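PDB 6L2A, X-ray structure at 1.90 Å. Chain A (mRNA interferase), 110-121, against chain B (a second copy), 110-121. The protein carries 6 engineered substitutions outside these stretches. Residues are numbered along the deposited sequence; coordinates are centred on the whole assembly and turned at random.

Chain A, residues 110-121: LDEALKLHLDLW
Chain B, residues 110-121: LDEALKLHLDLW

What backbone brings the two copies together? In each stretch the helix, already under way before residue 110 (Leu A110 in chain A), runs through residue 117 (His A117), and an exact two-fold axis relates the copies, so every contact occurs twice unless a residue meets its own copy. The register places Asp A111 CA 6.3 Å from Leu B120 CA: the start of one stretch faces the end of the other. Together they bury 511 Å², without a direct hydrogen bond between them.

How does the helix of chain A receive its partner? Asp A111 (chi1 m) lays OD1 3.7 Å from Leu B120 CD2, while its OD2 accepts from a water at 2.7 Å; that water also donates to Asp B119 O at 2.5 Å, a polar bridge across the boundary. Leu A114 (m, t) points toward chain B, its CB 4.2 Å from Leu B120 CD1. Lys A115 (m, t, m, t) offers aliphatic CG 3.8 Å from Leu B120 CD1, while its NZ forms a salt bridge with Glu A112 OE2 at 3.3 Å, so the methylene chain packs on leucine while the ammonium group pairs with a carboxylate of its own chain.

Where does a residue meet its own copy first? Leu A118 (m, t) is the first residue to leave helical angles (phi/psi -96/8); its CA-to-CB bond points toward chain B, and CD1 reaches Leu B118 CD1 at 3.5 Å, a tight apolar contact in a buried place.

How does the chain turn to deliver Leu A120? Asp A119 adopts left-handed angles (61/38), and Leu A120 N donates a hydrogen bond to Lys A115 O at 2.8 Å. At -100/115, Leu A120 (m, t) sets off sideways, but its end comes nearer; it has the largest covered area in its stretch, 92 Å², and its CD1 lies 3.8 Å from Leu B120 CD1. Trp A121 (chi1 m, chi2 88°) points away, its NE1 donating to Asp A119 OD2 at 2.8 Å.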

# COMPACT_ATOMS: atom_id res chain seq x y z
N LEU A 110 -5.95 -6.84 10.64
CA LEU A 110 -5.14 -6.15 9.64
C LEU A 110 -6.01 -5.43 8.61
O LEU A 110 -5.63 -4.36 8.12
CB LEU A 110 -4.20 -7.14 8.95
CG LEU A 110 -3.16 -6.57 7.99
CD1 LEU A 110 -2.41 -5.39 8.62
CD2 LEU A 110 -2.18 -7.66 7.59
N ASP A 111 -7.18 -6.00 8.28
CA ASP A 111 -8.11 -5.28 7.42
C ASP A 111 -8.50 -3.94 8.02
O ASP A 111 -8.55 -2.92 7.33
CB ASP A 111 -9.37 -6.13 7.16
CG ASP A 111 -9.08 -7.38 6.35
OD1 ASP A 111 -7.99 -7.48 5.76
OD2 ASP A 111 -9.97 -8.25 6.30
N GLU A 112 -8.79 -3.92 9.33
CA GLU A 112 -9.18 -2.68 9.98
C GLU A 112 -8.01 -1.70 10.05
O GLU A 112 -8.20 -0.49 9.87
CB GLU A 112 -9.72 -2.97 11.38
CG GLU A 112 -11.07 -3.65 11.39
CD GLU A 112 -12.15 -2.79 10.77
OE1 GLU A 112 -12.31 -1.63 11.20
OE2 GLU A 112 -12.84 -3.27 9.85
N ALA A 113 -6.80 -2.20 10.30
CA ALA A 113 -5.63 -1.33 10.33
C ALA A 113 -5.35 -0.73 8.96
O ALA A 113 -4.96 0.44 8.84
CB ALA A 113 -4.41 -2.10 10.83
N LEU A 114 -5.56 -1.52 7.90
CA LEU A 114 -5.38 -1.00 6.55
C LEU A 114 -6.42 0.07 6.22
O LEU A 114 -6.10 1.11 5.64
CB LEU A 114 -5.44 -2.14 5.53
CG LEU A 114 -4.23 -3.06 5.50
CD1 LEU A 114 -4.55 -4.34 4.74
CD2 LEU A 114 -3.04 -2.35 4.88
N LYS A 115 -7.68 -0.18 6.59
CA LYS A 115 -8.73 0.81 6.34
C LYS A 115 -8.46 2.09 7.11
O LYS A 115 -8.66 3.20 6.59
CB LYS A 115 -10.10 0.24 6.69
CG LYS A 115 -10.53 -0.92 5.81
CD LYS A 115 -12.02 -1.17 5.93
CE LYS A 115 -12.42 -1.34 7.38
NZ LYS A 115 -13.88 -1.16 7.57
N LEU A 116 -8.01 1.97 8.36
CA LEU A 116 -7.67 3.15 9.15
C LEU A 116 -6.52 3.92 8.51
O LEU A 116 -6.60 5.14 8.33
CB LEU A 116 -7.30 2.74 10.58
CG LEU A 116 -6.77 3.88 11.45
CD1 LEU A 116 -7.90 4.82 11.87
CD2 LEU A 116 -6.04 3.33 12.66
N HIS A 117 -5.45 3.22 8.14
CA HIS A 117 -4.28 3.91 7.59
C HIS A 117 -4.62 4.60 6.27
O HIS A 117 -4.09 5.67 5.98
CB HIS A 117 -3.13 2.93 7.38
CG HIS A 117 -1.95 3.54 6.68
ND1 HIS A 117 -1.21 4.57 7.23
CD2 HIS A 117 -1.41 3.29 5.46
CE1 HIS A 117 -0.25 4.91 6.39
NE2 HIS A 117 -0.35 4.16 5.31
N LEU A 118 -5.48 3.99 5.46
CA LEU A 118 -5.79 4.51 4.14
C LEU A 118 -7.04 5.37 4.11
O LEU A 118 -7.49 5.77 3.03
CB LEU A 118 -5.90 3.36 3.14
CG LEU A 118 -4.58 2.61 2.94
CD1 LEU A 118 -4.81 1.36 2.12
CD2 LEU A 118 -3.55 3.50 2.27
N ASP A 119 -7.61 5.68 5.28
CA ASP A 119 -8.78 6.55 5.40
C ASP A 119 -9.98 5.97 4.65
O ASP A 119 -10.77 6.70 4.04
CB ASP A 119 -8.46 7.97 4.91
CG ASP A 119 -9.34 9.02 5.55
OD1 ASP A 119 -9.59 10.07 4.91
OD2 ASP A 119 -9.80 8.81 6.69
N LEU A 120 -10.14 4.65 4.72
CA LEU A 120 -11.22 3.94 4.03
C LEU A 120 -12.32 3.65 5.04
O LEU A 120 -12.11 2.89 6.00
CB LEU A 120 -10.69 2.66 3.39
CG LEU A 120 -9.54 2.85 2.41
CD1 LEU A 120 -9.00 1.51 1.93
CD2 LEU A 120 -9.98 3.70 1.22
N TRP A 121 -13.49 4.25 4.84
CA TRP A 121 -14.63 4.01 5.71
C TRP A 121 -15.81 3.47 4.90
O TRP A 121 -16.27 2.35 5.12
CB TRP A 121 -15.04 5.30 6.44
CG TRP A 121 -13.89 6.03 7.07
CD1 TRP A 121 -13.10 6.97 6.48
CD2 TRP A 121 -13.41 5.88 8.41
NE1 TRP A 121 -12.16 7.42 7.37
CE2 TRP A 121 -12.32 6.77 8.56
CE3 TRP A 121 -13.79 5.09 9.50
CZ2 TRP A 121 -11.61 6.88 9.75
CZ3 TRP A 121 -13.08 5.21 10.68
CH2 TRP A 121 -12.01 6.09 10.80
N LEU B 110 -10.97 6.16 -6.09
CA LEU B 110 -9.72 5.56 -5.64
C LEU B 110 -9.90 4.80 -4.33
O LEU B 110 -9.25 3.77 -4.12
CB LEU B 110 -8.64 6.63 -5.49
CG LEU B 110 -7.21 6.15 -5.20
CD1 LEU B 110 -6.80 5.02 -6.15
CD2 LEU B 110 -6.26 7.32 -5.32
N ASP B 111 -10.78 5.28 -3.45
CA ASP B 111 -11.10 4.52 -2.25
C ASP B 111 -11.65 3.14 -2.60
O ASP B 111 -11.26 2.13 -2.00
CB ASP B 111 -12.12 5.27 -1.38
CG ASP B 111 -11.56 6.55 -0.80
OD1 ASP B 111 -10.33 6.75 -0.83
OD2 ASP B 111 -12.37 7.36 -0.29
N GLU B 112 -12.55 3.07 -3.59
CA GLU B 112 -13.11 1.79 -3.99
C GLU B 112 -12.07 0.90 -4.65
O GLU B 112 -12.05 -0.32 -4.42
CB GLU B 112 -14.30 2.01 -4.92
CG GLU B 112 -15.52 2.59 -4.23
CD GLU B 112 -16.08 1.67 -3.17
OE1 GLU B 112 -16.34 0.49 -3.49
OE2 GLU B 112 -16.25 2.11 -2.02
N ALA B 113 -11.19 1.48 -5.46
CA ALA B 113 -10.13 0.70 -6.09
C ALA B 113 -9.16 0.15 -5.05
O ALA B 113 -8.68 -0.98 -5.18
CB ALA B 113 -9.39 1.55 -7.12
N LEU B 114 -8.86 0.94 -4.02
CA LEU B 114 -7.99 0.46 -2.95
C LEU B 114 -8.65 -0.67 -2.17
O LEU B 114 -8.00 -1.67 -1.85
CB LEU B 114 -7.62 1.62 -2.02
CG LEU B 114 -6.63 2.63 -2.58
CD1 LEU B 114 -6.62 3.90 -1.73
CD2 LEU B 114 -5.24 2.02 -2.65
N LYS B 115 -9.94 -0.52 -1.85
CA LYS B 115 -10.64 -1.58 -1.13
C LYS B 115 -10.71 -2.86 -1.96
O LYS B 115 -10.53 -3.96 -1.43
CB LYS B 115 -12.04 -1.12 -0.74
CG LYS B 115 -12.05 0.02 0.27
CD LYS B 115 -13.42 0.16 0.91
CE LYS B 115 -14.50 0.26 -0.14
NZ LYS B 115 -15.85 -0.03 0.43
N LEU B 116 -10.95 -2.73 -3.26
CA LEU B 116 -10.96 -3.89 -4.14
C LEU B 116 -9.59 -4.57 -4.17
O LEU B 116 -9.48 -5.79 -4.01
CB LEU B 116 -11.39 -3.49 -5.55
CG LEU B 116 -11.29 -4.60 -6.59
CD1 LEU B 116 -12.40 -5.63 -6.41
CD2 LEU B 116 -11.30 -4.03 -8.00
N HIS B 117 -8.53 -3.78 -4.38
CA HIS B 117 -7.20 -4.37 -4.50
C HIS B 117 -6.78 -5.05 -3.21
O HIS B 117 -6.10 -6.08 -3.24
CB HIS B 117 -6.18 -3.30 -4.88
CG HIS B 117 -4.77 -3.81 -4.87
ND1 HIS B 117 -4.33 -4.79 -5.74
CD2 HIS B 117 -3.71 -3.50 -4.09
CE1 HIS B 117 -3.05 -5.04 -5.50
NE2 HIS B 117 -2.66 -4.28 -4.50
N LEU B 118 -7.17 -4.50 -2.06
CA LEU B 118 -6.73 -5.01 -0.77
C LEU B 118 -7.73 -5.96 -0.14
O LEU B 118 -7.54 -6.37 1.02
CB LEU B 118 -6.41 -3.85 0.17
CG LEU B 118 -5.23 -3.00 -0.30
CD1 LEU B 118 -5.11 -1.76 0.55
CD2 LEU B 118 -3.94 -3.80 -0.26
N ASP B 119 -8.79 -6.33 -0.87
CA ASP B 119 -9.79 -7.29 -0.40
C ASP B 119 -10.50 -6.79 0.86
O ASP B 119 -10.81 -7.56 1.77
CB ASP B 119 -9.16 -8.67 -0.17
CG ASP B 119 -10.17 -9.80 -0.30
OD1 ASP B 119 -9.98 -10.85 0.35
OD2 ASP B 119 -11.14 -9.64 -1.06
N LEU B 120 -10.76 -5.49 0.90
CA LEU B 120 -11.40 -4.85 2.05
C LEU B 120 -12.88 -4.65 1.74
O LEU B 120 -13.23 -3.90 0.82
CB LEU B 120 -10.72 -3.52 2.37
CG LEU B 120 -9.22 -3.60 2.64
CD1 LEU B 120 -8.62 -2.21 2.81
CD2 LEU B 120 -8.95 -4.46 3.87
N TRP B 121 -13.74 -5.34 2.48
CA TRP B 121 -15.18 -5.20 2.31
C TRP B 121 -15.83 -4.73 3.61
O TRP B 121 -16.42 -3.65 3.67
CB TRP B 121 -15.80 -6.53 1.86
CG TRP B 121 -15.07 -7.19 0.72
CD1 TRP B 121 -14.03 -8.05 0.82
CD2 TRP B 121 -15.34 -7.03 -0.68
NE1 TRP B 121 -13.62 -8.45 -0.43
CE2 TRP B 121 -14.41 -7.84 -1.37
CE3 TRP B 121 -16.27 -6.29 -1.41
CZ2 TRP B 121 -14.39 -7.92 -2.76
CZ3 TRP B 121 -16.24 -6.38 -2.79
CH2 TRP B 121 -15.31 -7.19 -3.45
O HOH W 1 -11.55 -8.38 4.06
O HOH W 2 -12.62 7.42 2.44